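Local coordinates for protein K5 lyase (Enterobacteria phage k1-5, PDB 2X3H) that cleaves the K5 capsular glycosaminoglycan by a lyase reaction, probably serving as a trimeric tail spike that opens the bacterial capsule to the phage, at residues Val293-Gly298 against His319-Glu324; Phe101-Ile106 against Gly128-Phe133; Gly204-Tyr209 against Asn235-Gly240; Ile376-Gly381 against Ala408-Gly413; Ala187-Ala192 against Leu219-Val224. All coordinates share one frame; numbering follows the deposited sequence.

Contact 1 (Val293-Gly298 against His319-Glu324)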
# COMPACT_ATOMS: atom_id res chain seq x y z
N VAL A 293 4.65 -14.95 -5.02
CA VAL A 293 3.41 -14.69 -5.75
C VAL A 293 3.58 -15.02 -7.21
O VAL A 293 4.51 -14.54 -7.86
CB VAL A 293 3.01 -13.19 -5.63
CG1 VAL A 293 1.83 -12.88 -6.55
CG2 VAL A 293 2.68 -12.84 -4.20
N VAL A 294 2.68 -15.85 -7.74
CA VAL A 294 2.62 -16.12 -9.17
C VAL A 294 1.38 -15.37 -9.67
O VAL A 294 0.24 -15.79 -9.41
CB VAL A 294 2.50 -17.64 -9.46
CG1 VAL A 294 2.30 -17.89 -10.94
CG2 VAL A 294 3.74 -18.40 -8.94
N ALA A 295 1.60 -14.21 -10.31
CA ALA A 295 0.50 -13.32 -10.72
C ALA A 295 -0.31 -13.92 -11.89
O ALA A 295 -1.46 -13.55 -12.10
CB ALA A 295 1.04 -11.92 -11.10
N GLY A 296 0.32 -14.82 -12.65
CA GLY A 296 -0.37 -15.52 -13.73
C GLY A 296 -0.46 -14.78 -15.06
O GLY A 296 0.22 -13.75 -15.30
N LYS A 297 -1.32 -15.32 -15.92
CA LYS A 297 -1.45 -14.88 -17.31
C LYS A 297 -2.55 -13.85 -17.51
O LYS A 297 -2.71 -13.34 -18.64
CB LYS A 297 -1.71 -16.09 -18.22
CG LYS A 297 -0.71 -17.23 -18.05
CD LYS A 297 -1.08 -18.41 -18.97
CE LYS A 297 0.06 -19.43 -19.04
NZ LYS A 297 -0.26 -20.54 -19.98
N GLY A 298 -3.30 -13.55 -16.45
CA GLY A 298 -4.42 -12.61 -16.52
C GLY A 298 -4.00 -11.14 -16.47
O GLY A 298 -2.82 -10.80 -16.56
N HIS A 319 12.37 -16.55 -6.24
CA HIS A 319 11.63 -15.46 -6.90
C HIS A 319 10.76 -14.67 -5.92
O HIS A 319 10.22 -15.23 -4.96
CB HIS A 319 10.68 -16.00 -7.99
CG HIS A 319 11.36 -16.72 -9.11
ND1 HIS A 319 11.80 -18.02 -9.01
CD2 HIS A 319 11.64 -16.32 -10.37
CE1 HIS A 319 12.31 -18.40 -10.17
NE2 HIS A 319 12.24 -17.38 -11.01
N GLY A 320 10.58 -13.38 -6.20
CA GLY A 320 9.65 -12.55 -5.45
C GLY A 320 8.27 -12.73 -6.07
O GLY A 320 7.46 -13.53 -5.58
N VAL A 321 8.04 -12.03 -7.19
CA VAL A 321 6.78 -12.14 -7.94
C VAL A 321 7.08 -12.48 -9.40
O VAL A 321 8.00 -11.93 -10.00
CB VAL A 321 5.95 -10.82 -7.86
CG1 VAL A 321 4.64 -10.96 -8.63
CG2 VAL A 321 5.70 -10.42 -6.41
N THR A 322 6.30 -13.40 -9.98
CA THR A 322 6.38 -13.65 -11.41
C THR A 322 5.06 -13.19 -12.03
O THR A 322 4.01 -13.22 -11.39
CB THR A 322 6.64 -15.13 -11.74
OG1 THR A 322 5.43 -15.89 -11.60
CG2 THR A 322 7.74 -15.70 -10.83
N VAL A 323 5.13 -12.74 -13.28
CA VAL A 323 3.91 -12.33 -13.96
C VAL A 323 4.03 -12.66 -15.43
O VAL A 323 5.08 -12.41 -16.05
CB VAL A 323 3.61 -10.82 -13.74
CG1 VAL A 323 4.80 -9.96 -14.21
CG2 VAL A 323 2.32 -10.40 -14.46
N GLU A 324 2.96 -13.21 -15.99
CA GLU A 324 2.95 -13.59 -17.41
C GLU A 324 1.97 -12.74 -18.24
O GLU A 324 2.08 -12.66 -19.48
CB GLU A 324 2.57 -15.06 -17.55
CG GLU A 324 2.83 -15.63 -18.93
CD GLU A 324 2.87 -17.15 -18.93
OE1 GLU A 324 2.59 -17.75 -17.86
OE2 GLU A 324 3.18 -17.72 -20.00
O HOH W 1 3.03 -15.46 -13.39
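Ala295 N gives its hydrogen to Thr322 O at 2.8 Å, fairly straight (161° at the hydrogen) and slightly off the carbonyl plane. It is one of four backbone bonds that zip Val293-Gly298 to His319-Glu324 in parallel. Val293 N reaches Gly320 O, Thr322 N reaches Val293 O, and past the strands Glu324 N meets Gly296 O from above the carbonyl plane. At Gly296 a water steps in: it accepts from Gly296 N at 2.9 Å and hydrogen-bonds Thr322 OG1 at 3.0 Å. That hydroxyl sits between its own backbone N and carbonyl carbon (chi1 78°), and Val294 CG1 lies 3.8 Å from Thr322 OG1. On the reverse face Val293 and Val321 point the same way, Val293 CB 3.9 Å from Val321 CG2, and Ala295 CB rests 3.8 Å from Val323 CB. Lys297 and Glu324 run alongside each other, Lys297 CE 3.3 Å from Glu324 OE1, but Lys297 NZ stays 4.4 Å from Glu324 OE2, too far for a salt bridge. The fold is a parallel beta-helix, and the two valines hold matching positions in successive coils. Both face its interior, Val293 against Ile303 and Val306 of strand 302-309 and Val321 against Ile330 and Val333 of strand 329-336, while backbone bonds to Thr265 and Asn267 before and to strand 349-355 after continue the sheet.

Contact 2 (Phe101-Ile106 against Gly128-Phe133)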
# COMPACT_ATOMS: atom_id res chain seq x y z
N PHE A 101 -15.25 -37.09 15.19
CA PHE A 101 -16.36 -37.77 14.55
C PHE A 101 -15.91 -38.45 13.28
O PHE A 101 -15.74 -37.81 12.24
CB PHE A 101 -17.51 -36.79 14.31
CG PHE A 101 -18.04 -36.18 15.57
CD1 PHE A 101 -17.41 -35.08 16.16
CD2 PHE A 101 -19.17 -36.72 16.19
CE1 PHE A 101 -17.89 -34.53 17.34
CE2 PHE A 101 -19.66 -36.16 17.35
CZ PHE A 101 -19.02 -35.07 17.94
N SER A 102 -15.70 -39.75 13.38
CA SER A 102 -15.26 -40.54 12.25
C SER A 102 -16.38 -40.63 11.24
O SER A 102 -17.48 -41.07 11.58
CB SER A 102 -14.86 -41.95 12.72
OG SER A 102 -14.40 -42.71 11.63
N SER A 103 -16.12 -40.22 10.00
CA SER A 103 -17.17 -40.14 9.00
C SER A 103 -16.62 -40.21 7.58
O SER A 103 -15.58 -39.62 7.27
CB SER A 103 -18.03 -38.88 9.21
OG SER A 103 -17.23 -37.75 9.54
N SER A 104 -17.32 -40.97 6.73
CA SER A 104 -16.94 -41.11 5.33
C SER A 104 -17.46 -39.91 4.55
O SER A 104 -17.92 -38.93 5.14
CB SER A 104 -17.53 -42.40 4.75
OG SER A 104 -17.23 -43.49 5.61
N GLY A 105 -17.41 -39.99 3.22
CA GLY A 105 -17.84 -38.88 2.36
C GLY A 105 -19.29 -38.51 2.58
O GLY A 105 -20.13 -39.38 2.79
N ILE A 106 -19.58 -37.22 2.53
CA ILE A 106 -20.94 -36.72 2.73
C ILE A 106 -21.24 -35.63 1.71
O ILE A 106 -20.37 -34.83 1.38
CB ILE A 106 -21.11 -36.12 4.14
CG1 ILE A 106 -20.94 -37.20 5.21
CG2 ILE A 106 -22.48 -35.40 4.27
CD1 ILE A 106 -20.77 -36.68 6.60
N GLY A 128 -10.54 -40.23 -1.79
CA GLY A 128 -11.72 -39.53 -2.31
C GLY A 128 -12.05 -38.26 -1.55
O GLY A 128 -11.40 -37.93 -0.55
N ASN A 129 -13.09 -37.57 -2.02
CA ASN A 129 -13.56 -36.34 -1.38
C ASN A 129 -14.24 -36.59 -0.05
O ASN A 129 -14.83 -37.66 0.17
CB ASN A 129 -14.51 -35.57 -2.31
CG ASN A 129 -13.85 -35.15 -3.62
OD1 ASN A 129 -12.63 -34.99 -3.70
ND2 ASN A 129 -14.67 -34.98 -4.68
N TYR A 130 -14.17 -35.60 0.84
CA TYR A 130 -14.79 -35.71 2.15
C TYR A 130 -16.16 -35.03 2.15
O TYR A 130 -17.17 -35.70 1.90
CB TYR A 130 -13.87 -35.16 3.24
CG TYR A 130 -14.26 -35.45 4.68
CD1 TYR A 130 -15.34 -36.28 4.99
CD2 TYR A 130 -13.53 -34.91 5.73
CE1 TYR A 130 -15.69 -36.54 6.31
CE2 TYR A 130 -13.86 -35.16 7.05
CZ TYR A 130 -14.94 -35.98 7.33
OH TYR A 130 -15.25 -36.23 8.65
N LEU A 131 -16.19 -33.72 2.38
CA LEU A 131 -17.44 -32.98 2.49
C LEU A 131 -17.70 -32.25 1.18
O LEU A 131 -16.85 -31.49 0.71
CB LEU A 131 -17.38 -31.99 3.67
CG LEU A 131 -17.08 -32.60 5.05
CD1 LEU A 131 -16.95 -31.52 6.12
CD2 LEU A 131 -18.14 -33.62 5.43
N VAL A 132 -18.86 -32.49 0.58
CA VAL A 132 -19.22 -31.82 -0.66
C VAL A 132 -20.56 -31.11 -0.52
O VAL A 132 -21.60 -31.75 -0.30
CB VAL A 132 -19.26 -32.80 -1.86
CG1 VAL A 132 -19.66 -32.06 -3.12
CG2 VAL A 132 -17.90 -33.48 -2.05
N PHE A 133 -20.53 -29.79 -0.63
CA PHE A 133 -21.74 -28.98 -0.54
C PHE A 133 -22.13 -28.52 -1.93
O PHE A 133 -21.37 -27.81 -2.59
CB PHE A 133 -21.54 -27.81 0.43
CG PHE A 133 -21.23 -28.25 1.82
CD1 PHE A 133 -22.24 -28.69 2.67
CD2 PHE A 133 -19.91 -28.31 2.27
CE1 PHE A 133 -21.95 -29.13 3.96
CE2 PHE A 133 -19.61 -28.74 3.56
CZ PHE A 133 -20.62 -29.16 4.40
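Tyr130 carries this contact, its ring reaching back from just before strand 131-134 to the residues that end strand 99-103. CB points away from Phe101-Ile106, but CG lies opposite the backbone N (chi1 -169°), and this brings the ring back alongside Ser103 and Ser104. Tyr130 CD1 passes 3.7 Å from Ser104 O, which stands at the ring edge near its plane. Further out, Tyr130 CE1 lies 3.2 Å from Ser103 O, a close neighbour that approaches obliquely. At the tip Tyr130 OH and Ser103 OG share a hydrogen bond of 2.7 Å in which either could donate. Leu131 CG sits over one face of the ring, and the ring of His123 stacks on Tyr130 as well. At the backbone end Ile106 N donates to Tyr130 O at 2.9 Å; Gly105 CA also makes a CH contact with that oxygen. Val132 N then meets Ile106 O nearly head-on, again at 2.9 Å, which starts the parallel pairing of strands 106-108 and 131-134 near the first coils of the beta-helix. Ile106 CB touches Leu131 CD2 at 4.1 Å, and Ile84 of helix 81-88 also packs against Ile106. Chemically, Tyr130 is tied at both ends, by carbonyl and hydroxyl, and its weakly positive edge hydrogens probably gain from Ser104 O; it bridges the end of strand 99-103 and the start of the 106-108/131-134 pairing.

Contact 3 (Gly204-Tyr209 against Asn235-Gly240)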
# COMPACT_ATOMS: atom_id res chain seq x y z
N GLY A 204 -4.09 -24.43 7.47
CA GLY A 204 -3.87 -25.68 6.75
C GLY A 204 -2.47 -26.18 7.04
O GLY A 204 -1.52 -25.39 7.02
N SER A 205 -2.34 -27.47 7.33
CA SER A 205 -1.04 -28.09 7.56
C SER A 205 -0.85 -29.31 6.66
O SER A 205 -1.49 -30.34 6.87
CB SER A 205 -0.90 -28.49 9.03
OG SER A 205 0.39 -29.03 9.28
N TYR A 206 0.02 -29.17 5.67
CA TYR A 206 0.25 -30.22 4.68
C TYR A 206 1.50 -31.02 5.06
O TYR A 206 2.41 -30.49 5.68
CB TYR A 206 0.43 -29.57 3.31
CG TYR A 206 0.47 -30.52 2.13
CD1 TYR A 206 1.68 -30.96 1.61
CD2 TYR A 206 -0.71 -30.93 1.50
CE1 TYR A 206 1.73 -31.82 0.52
CE2 TYR A 206 -0.68 -31.79 0.42
CZ TYR A 206 0.55 -32.23 -0.08
OH TYR A 206 0.60 -33.08 -1.17
N SER A 207 1.52 -32.30 4.69
CA SER A 207 2.75 -33.09 4.80
C SER A 207 2.97 -33.93 3.55
O SER A 207 2.02 -34.23 2.81
CB SER A 207 2.80 -33.94 6.08
OG SER A 207 1.89 -35.02 6.01
N GLY A 208 4.23 -34.28 3.29
CA GLY A 208 4.59 -34.98 2.06
C GLY A 208 4.81 -34.03 0.89
O GLY A 208 4.49 -34.36 -0.25
N TYR A 209 5.36 -32.86 1.18
CA TYR A 209 5.69 -31.90 0.15
C TYR A 209 6.54 -32.54 -0.95
O TYR A 209 7.46 -33.31 -0.67
CB TYR A 209 6.47 -30.72 0.75
CG TYR A 209 6.92 -29.71 -0.27
CD1 TYR A 209 8.09 -29.90 -1.01
CD2 TYR A 209 6.18 -28.57 -0.51
CE1 TYR A 209 8.49 -28.98 -1.98
CE2 TYR A 209 6.57 -27.63 -1.46
CZ TYR A 209 7.72 -27.84 -2.18
OH TYR A 209 8.08 -26.90 -3.12
N ASN A 235 3.57 -25.77 4.33
CA ASN A 235 4.15 -26.87 3.56
C ASN A 235 3.38 -27.31 2.33
O ASN A 235 3.60 -28.41 1.84
CB ASN A 235 4.38 -28.11 4.43
CG ASN A 235 5.12 -27.81 5.71
OD1 ASN A 235 4.62 -28.10 6.80
ND2 ASN A 235 6.32 -27.27 5.60
N TYR A 236 2.50 -26.46 1.82
CA TYR A 236 1.77 -26.84 0.60
C TYR A 236 2.63 -26.72 -0.65
O TYR A 236 3.50 -25.85 -0.73
CB TYR A 236 0.49 -26.02 0.43
CG TYR A 236 -0.65 -26.40 1.36
CD1 TYR A 236 -0.71 -25.91 2.66
CD2 TYR A 236 -1.69 -27.22 0.92
CE1 TYR A 236 -1.75 -26.23 3.50
CE2 TYR A 236 -2.76 -27.55 1.77
CZ TYR A 236 -2.78 -27.05 3.05
OH TYR A 236 -3.81 -27.33 3.90
N PRO A 237 2.38 -27.59 -1.65
CA PRO A 237 3.18 -27.56 -2.87
C PRO A 237 2.69 -26.59 -3.95
O PRO A 237 2.57 -25.39 -3.67
CB PRO A 237 3.15 -29.03 -3.34
CG PRO A 237 1.83 -29.52 -2.87
CD PRO A 237 1.44 -28.73 -1.64
N GLN A 238 2.40 -27.07 -5.16
CA GLN A 238 2.26 -26.18 -6.32
C GLN A 238 1.30 -25.01 -6.11
O GLN A 238 1.61 -23.86 -6.46
CB GLN A 238 1.79 -26.95 -7.55
CG GLN A 238 1.51 -26.08 -8.76
CD GLN A 238 2.74 -25.71 -9.54
OE1 GLN A 238 2.70 -25.63 -10.77
NE2 GLN A 238 3.84 -25.45 -8.84
N PHE A 239 0.12 -25.29 -5.57
CA PHE A 239 -0.91 -24.26 -5.51
C PHE A 239 -0.95 -23.45 -4.22
O PHE A 239 -1.79 -22.56 -4.05
CB PHE A 239 -2.26 -24.82 -5.96
CG PHE A 239 -2.19 -25.40 -7.34
CD1 PHE A 239 -2.02 -24.57 -8.43
CD2 PHE A 239 -2.23 -26.77 -7.54
CE1 PHE A 239 -1.92 -25.08 -9.70
CE2 PHE A 239 -2.13 -27.29 -8.82
CZ PHE A 239 -1.98 -26.44 -9.90
N GLY A 240 -0.02 -23.76 -3.33
CA GLY A 240 0.28 -22.88 -2.19
C GLY A 240 -0.84 -22.66 -1.20
O GLY A 240 -1.64 -23.57 -0.91
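Tyr206 and Asn235 come within 5.3 Å, CA to CA, near the end of strand 198-206, and no hydrogen bond joins the two segments: Asn235, with phi at 71°, bends the chain away, and Pro237-Gly240 then makes a type I turn. Side chains do the joining. Tyr206 CB stands over the centre of the Tyr236 ring, 3.7 Å from its centroid, a CH-pi contact. Pro237 CD makes a second one, 3.9 Å from the Tyr206 ring centroid. The two tyrosine rings meet obliquely, planes at 36°. Tyr236 OH reaches back to Gly204 CA at 3.3 Å, close because Gly204 has no side chain, and bonds Ser184 OG; Tyr206 OH is held by Gly180 O. Tyr209 turns its edge to two carbonyls, with CD2 of Tyr209 3.5 Å from Asn235 O, and its ring makes a cation-pi contact with Lys289. The aromatic cluster thus packs the corner turns of two successive coils of the beta-helix. Asn235 O is buried without a hydrogen-bonding partner; Tyr206 CD1 is a close oblique neighbour, 3.2 Å from Asn235 O, and any compensation probably comes from the Tyr209 edge. CH-pi and aromatic packing hold the contact, while the hydroxyls of Tyr206 and Tyr236 bond outside it.

Contact 4 (Ile376-Gly381 against Ala408-Gly413)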
# COMPACT_ATOMS: atom_id res chain seq x y z
N ILE A 376 16.15 -8.32 -11.67
CA ILE A 376 15.02 -8.31 -12.62
C ILE A 376 15.28 -9.25 -13.79
O ILE A 376 16.40 -9.29 -14.32
CB ILE A 376 14.77 -6.88 -13.17
CG1 ILE A 376 14.48 -5.92 -12.03
CG2 ILE A 376 13.59 -6.86 -14.14
CD1 ILE A 376 14.73 -4.45 -12.39
N THR A 377 14.25 -9.99 -14.21
CA THR A 377 14.32 -10.77 -15.46
C THR A 377 13.20 -10.35 -16.40
O THR A 377 12.02 -10.48 -16.06
CB THR A 377 14.22 -12.30 -15.21
OG1 THR A 377 15.36 -12.74 -14.45
CG2 THR A 377 14.17 -13.04 -16.54
N PHE A 378 13.59 -9.84 -17.57
CA PHE A 378 12.66 -9.51 -18.65
C PHE A 378 12.87 -10.59 -19.70
O PHE A 378 13.94 -10.64 -20.33
CB PHE A 378 13.00 -8.17 -19.30
CG PHE A 378 12.79 -6.97 -18.41
CD1 PHE A 378 11.54 -6.69 -17.86
CD2 PHE A 378 13.83 -6.09 -18.19
CE1 PHE A 378 11.34 -5.57 -17.07
CE2 PHE A 378 13.64 -4.95 -17.40
CZ PHE A 378 12.39 -4.70 -16.84
N GLU A 379 11.89 -11.46 -19.91
CA GLU A 379 12.05 -12.50 -20.92
C GLU A 379 11.89 -11.91 -22.33
O GLU A 379 11.40 -10.80 -22.49
CB GLU A 379 11.13 -13.71 -20.67
CG GLU A 379 11.41 -14.33 -19.30
CD GLU A 379 10.81 -15.71 -19.08
OE1 GLU A 379 9.99 -16.19 -19.90
OE2 GLU A 379 11.16 -16.30 -18.03
N SER A 380 12.33 -12.64 -23.34
CA SER A 380 12.57 -12.00 -24.63
C SER A 380 11.35 -11.36 -25.31
O SER A 380 11.50 -10.41 -26.08
CB SER A 380 13.33 -12.94 -25.58
OG SER A 380 12.45 -13.86 -26.15
N GLY A 381 10.15 -11.86 -25.02
CA GLY A 381 8.94 -11.30 -25.65
C GLY A 381 8.25 -10.24 -24.80
O GLY A 381 7.19 -9.74 -25.18
N ALA A 408 18.37 -7.23 -20.57
CA ALA A 408 18.56 -5.79 -20.71
C ALA A 408 18.34 -5.29 -22.14
O ALA A 408 18.02 -4.11 -22.34
CB ALA A 408 19.94 -5.37 -20.21
N ALA A 409 18.51 -6.16 -23.14
CA ALA A 409 18.30 -5.71 -24.52
C ALA A 409 16.85 -5.31 -24.78
O ALA A 409 16.57 -4.62 -25.78
CB ALA A 409 18.75 -6.79 -25.51
N THR A 410 15.94 -5.72 -23.90
CA THR A 410 14.52 -5.35 -24.03
C THR A 410 14.26 -3.90 -23.62
O THR A 410 13.16 -3.38 -23.83
CB THR A 410 13.57 -6.24 -23.21
OG1 THR A 410 13.81 -6.06 -21.80
CG2 THR A 410 13.75 -7.71 -23.57
N ILE A 411 15.26 -3.28 -23.00
CA ILE A 411 15.20 -1.85 -22.71
C ILE A 411 15.79 -1.16 -23.93
O ILE A 411 17.01 -1.00 -24.03
CB ILE A 411 15.98 -1.46 -21.43
CG1 ILE A 411 15.50 -2.27 -20.22
CG2 ILE A 411 15.87 0.04 -21.17
CD1 ILE A 411 16.36 -2.07 -18.96
N ASP A 412 14.93 -0.84 -24.88
CA ASP A 412 15.40 -0.37 -26.19
C ASP A 412 14.94 1.03 -26.57
O ASP A 412 15.21 1.49 -27.68
CB ASP A 412 15.06 -1.40 -27.29
CG ASP A 412 13.56 -1.54 -27.52
OD1 ASP A 412 12.77 -0.77 -26.92
OD2 ASP A 412 13.16 -2.43 -28.33
N GLY A 413 14.25 1.70 -25.64
CA GLY A 413 13.83 3.08 -25.85
C GLY A 413 12.73 3.27 -26.89
O GLY A 413 12.39 4.41 -27.22
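Phe378 and Thr410 meet because of their first torsions: a chi1 of -67° sets the Phe378 ring beside its own backbone N, and a chi1 of 65° turns Thr410 OG1 to face the phenylalanine. This is near the C-terminal end of the parallel beta-helix, where strand 376-378 is followed one coil later by strand 405-406 and a short 3-10 segment, 408-410, closed by a bond from Ile411 N to Ala408 O. No hydrogen bond links the two segments. Thr410 OG1 approaches Phe378 CB to 3.4 Å and Phe378 CD2 to 3.6 Å, coming in obliquely to the ring; its hydrogen bonds go to Gly407 O and Asn418 ND2, which fix the hydroxyl where it touches the aromatic. Ile376 CG2 lies over one face of the Phe378 ring, toward the rim and 3.6 Å above its plane, and the ring of Phe355 meets it too, at about 30°. Beyond the ring, Ile411 brings CD1 to 4.3 Å from Phe378 CE2, and Val420 of strand 419-422 touches both residues. Ile411 also packs against Ser442 of a second subunit, whose OG bonds Ala408 O, so this corner lies at the trimer interface. The methyl, Thr410 CG2, stops 4.0 Å from Glu379 O.

Contact 5 (Ala187-Ala192 against Leu219-Val224)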
# COMPACT_ATOMS: atom_id res chain seq x y z
N ALA A 187 -13.68 -23.99 -3.93
CA ALA A 187 -14.97 -23.55 -4.45
C ALA A 187 -14.89 -23.47 -5.96
O ALA A 187 -13.90 -22.96 -6.51
CB ALA A 187 -15.35 -22.19 -3.86
N TYR A 188 -15.90 -23.99 -6.66
CA TYR A 188 -15.89 -23.98 -8.12
C TYR A 188 -17.30 -23.86 -8.70
O TYR A 188 -18.27 -24.03 -7.99
CB TYR A 188 -15.17 -25.22 -8.68
CG TYR A 188 -15.71 -26.56 -8.19
CD1 TYR A 188 -15.17 -27.18 -7.06
CD2 TYR A 188 -16.74 -27.20 -8.86
CE1 TYR A 188 -15.66 -28.40 -6.61
CE2 TYR A 188 -17.23 -28.44 -8.42
CZ TYR A 188 -16.68 -29.03 -7.29
OH TYR A 188 -17.16 -30.25 -6.84
N PRO A 189 -17.41 -23.54 -10.00
CA PRO A 189 -18.74 -23.39 -10.59
C PRO A 189 -19.45 -24.73 -10.72
O PRO A 189 -18.81 -25.71 -11.05
CB PRO A 189 -18.45 -22.83 -11.99
CG PRO A 189 -17.01 -22.37 -11.96
CD PRO A 189 -16.33 -23.25 -10.95
N ASN A 190 -20.75 -24.75 -10.47
CA ASN A 190 -21.52 -25.99 -10.58
C ASN A 190 -22.96 -25.76 -11.06
O ASN A 190 -23.92 -26.14 -10.38
CB ASN A 190 -21.50 -26.74 -9.24
CG ASN A 190 -22.07 -28.15 -9.33
OD1 ASN A 190 -22.00 -28.79 -10.38
ND2 ASN A 190 -22.61 -28.63 -8.22
N ASP A 191 -23.10 -25.12 -12.22
CA ASP A 191 -21.94 -24.53 -12.91
C ASP A 191 -21.99 -23.02 -13.12
O ASP A 191 -21.40 -22.50 -14.07
CB ASP A 191 -21.52 -25.29 -14.20
CG ASP A 191 -22.19 -26.65 -14.32
OD1 ASP A 191 -23.40 -26.71 -14.62
OD2 ASP A 191 -21.49 -27.67 -14.13
N ALA A 192 -22.67 -22.32 -12.20
CA ALA A 192 -22.58 -20.86 -12.12
C ALA A 192 -21.42 -20.51 -11.19
O ALA A 192 -21.11 -21.28 -10.28
CB ALA A 192 -23.87 -20.29 -11.58
N LEU A 219 -8.60 -22.89 -2.72
CA LEU A 219 -8.72 -22.61 -4.15
C LEU A 219 -10.08 -22.00 -4.44
O LEU A 219 -11.11 -22.60 -4.11
CB LEU A 219 -8.56 -23.90 -4.96
CG LEU A 219 -9.06 -23.81 -6.41
CD1 LEU A 219 -8.31 -22.71 -7.16
CD2 LEU A 219 -8.91 -25.14 -7.11
N ALA A 220 -10.08 -20.81 -5.04
CA ALA A 220 -11.31 -20.18 -5.54
C ALA A 220 -11.26 -20.22 -7.07
O ALA A 220 -10.58 -19.41 -7.70
CB ALA A 220 -11.45 -18.75 -5.03
N ASP A 221 -11.96 -21.20 -7.64
CA ASP A 221 -11.99 -21.38 -9.09
C ASP A 221 -13.15 -20.59 -9.67
O ASP A 221 -14.31 -20.94 -9.46
CB ASP A 221 -12.13 -22.86 -9.43
CG ASP A 221 -12.13 -23.13 -10.94
OD1 ASP A 221 -12.31 -22.19 -11.73
OD2 ASP A 221 -11.95 -24.31 -11.33
N SER A 222 -12.82 -19.50 -10.38
CA SER A 222 -13.81 -18.73 -11.13
C SER A 222 -14.85 -18.03 -10.24
O SER A 222 -15.96 -17.76 -10.68
CB SER A 222 -14.47 -19.61 -12.20
OG SER A 222 -13.47 -20.14 -13.08
N SER A 223 -14.49 -17.71 -9.00
CA SER A 223 -15.42 -17.00 -8.14
C SER A 223 -15.44 -15.51 -8.48
O SER A 223 -14.50 -14.98 -9.09
CB SER A 223 -15.03 -17.16 -6.67
OG SER A 223 -13.74 -16.60 -6.45
N VAL A 224 -16.51 -14.85 -8.06
CA VAL A 224 -16.61 -13.40 -8.18
C VAL A 224 -17.08 -12.80 -6.86
O VAL A 224 -17.73 -13.49 -6.04
CB VAL A 224 -17.58 -12.99 -9.33
CG1 VAL A 224 -17.04 -13.47 -10.68
CG2 VAL A 224 -18.99 -13.53 -9.09
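Ala187 uses both its backbone groups on the next strand: Ala187 N donates to Leu219 O and Ala187 O accepts from Asp221 N, each at 2.9 Å and nearly in line with the C=O. This is the parallel pairing of strands 186-188 and 218-221, one coil apart in the beta-helix. Tyr188, the next residue, turns its N and O the other way, pairing with Leu162 and Gly164 of the preceding coil; Ala220, between the two bonded partners, does likewise with Glu243 and Lys245 of the following one. The next donor in the pattern would be residue 189, but Pro189 has no N-H; its ring takes that place, with Pro189 CD 3.4 Å from Asp221 O, and the pairing stops there. The Asp221 carboxylate extends away from its own N (chi1 -178°), where OD1 can accept from Ser222 OG at 2.7 Å. The same serine oxygen is also bonded by Thr247 N, so one hydroxyl ties the carboxylate to the following turn. Asp221 CB, meanwhile, lies 3.4 Å from Ala187 O and 3.9 Å from Tyr188 CB. Ala187 and Ala220 share the inward face, where Leu162 and Leu197 touch Ala187 and Leu244 touches Ala220. Ser222, with phi at 66°, bends the chain out of the strand and sets its CB beside the proline: Ser222 CB to Pro189 CG is 3.8 Å.

All five contacts join neighbouring coils of one parallel beta-helix, and they run along its axis in chain order. Contact 2 comes first, near helix 81-88; contacts 5 and 3 interleave, their segments alternating along the chain on different faces, centres about 21 Å apart; contact 1 follows, near the chain's centre, and contact 4 is last. Contacts 2 and 4 lie on opposite sides of that centre, about 50 Å apart between centres. Contacts 2 and 5 share the parallel sheet running from strand 106-108 to strand 266-268, whereas 1 and 4 share the one that carries strands 293-294 to 405-406. None touches another. Only contact 4 meets a second subunit, so coil stacking and trimer assembly come together there.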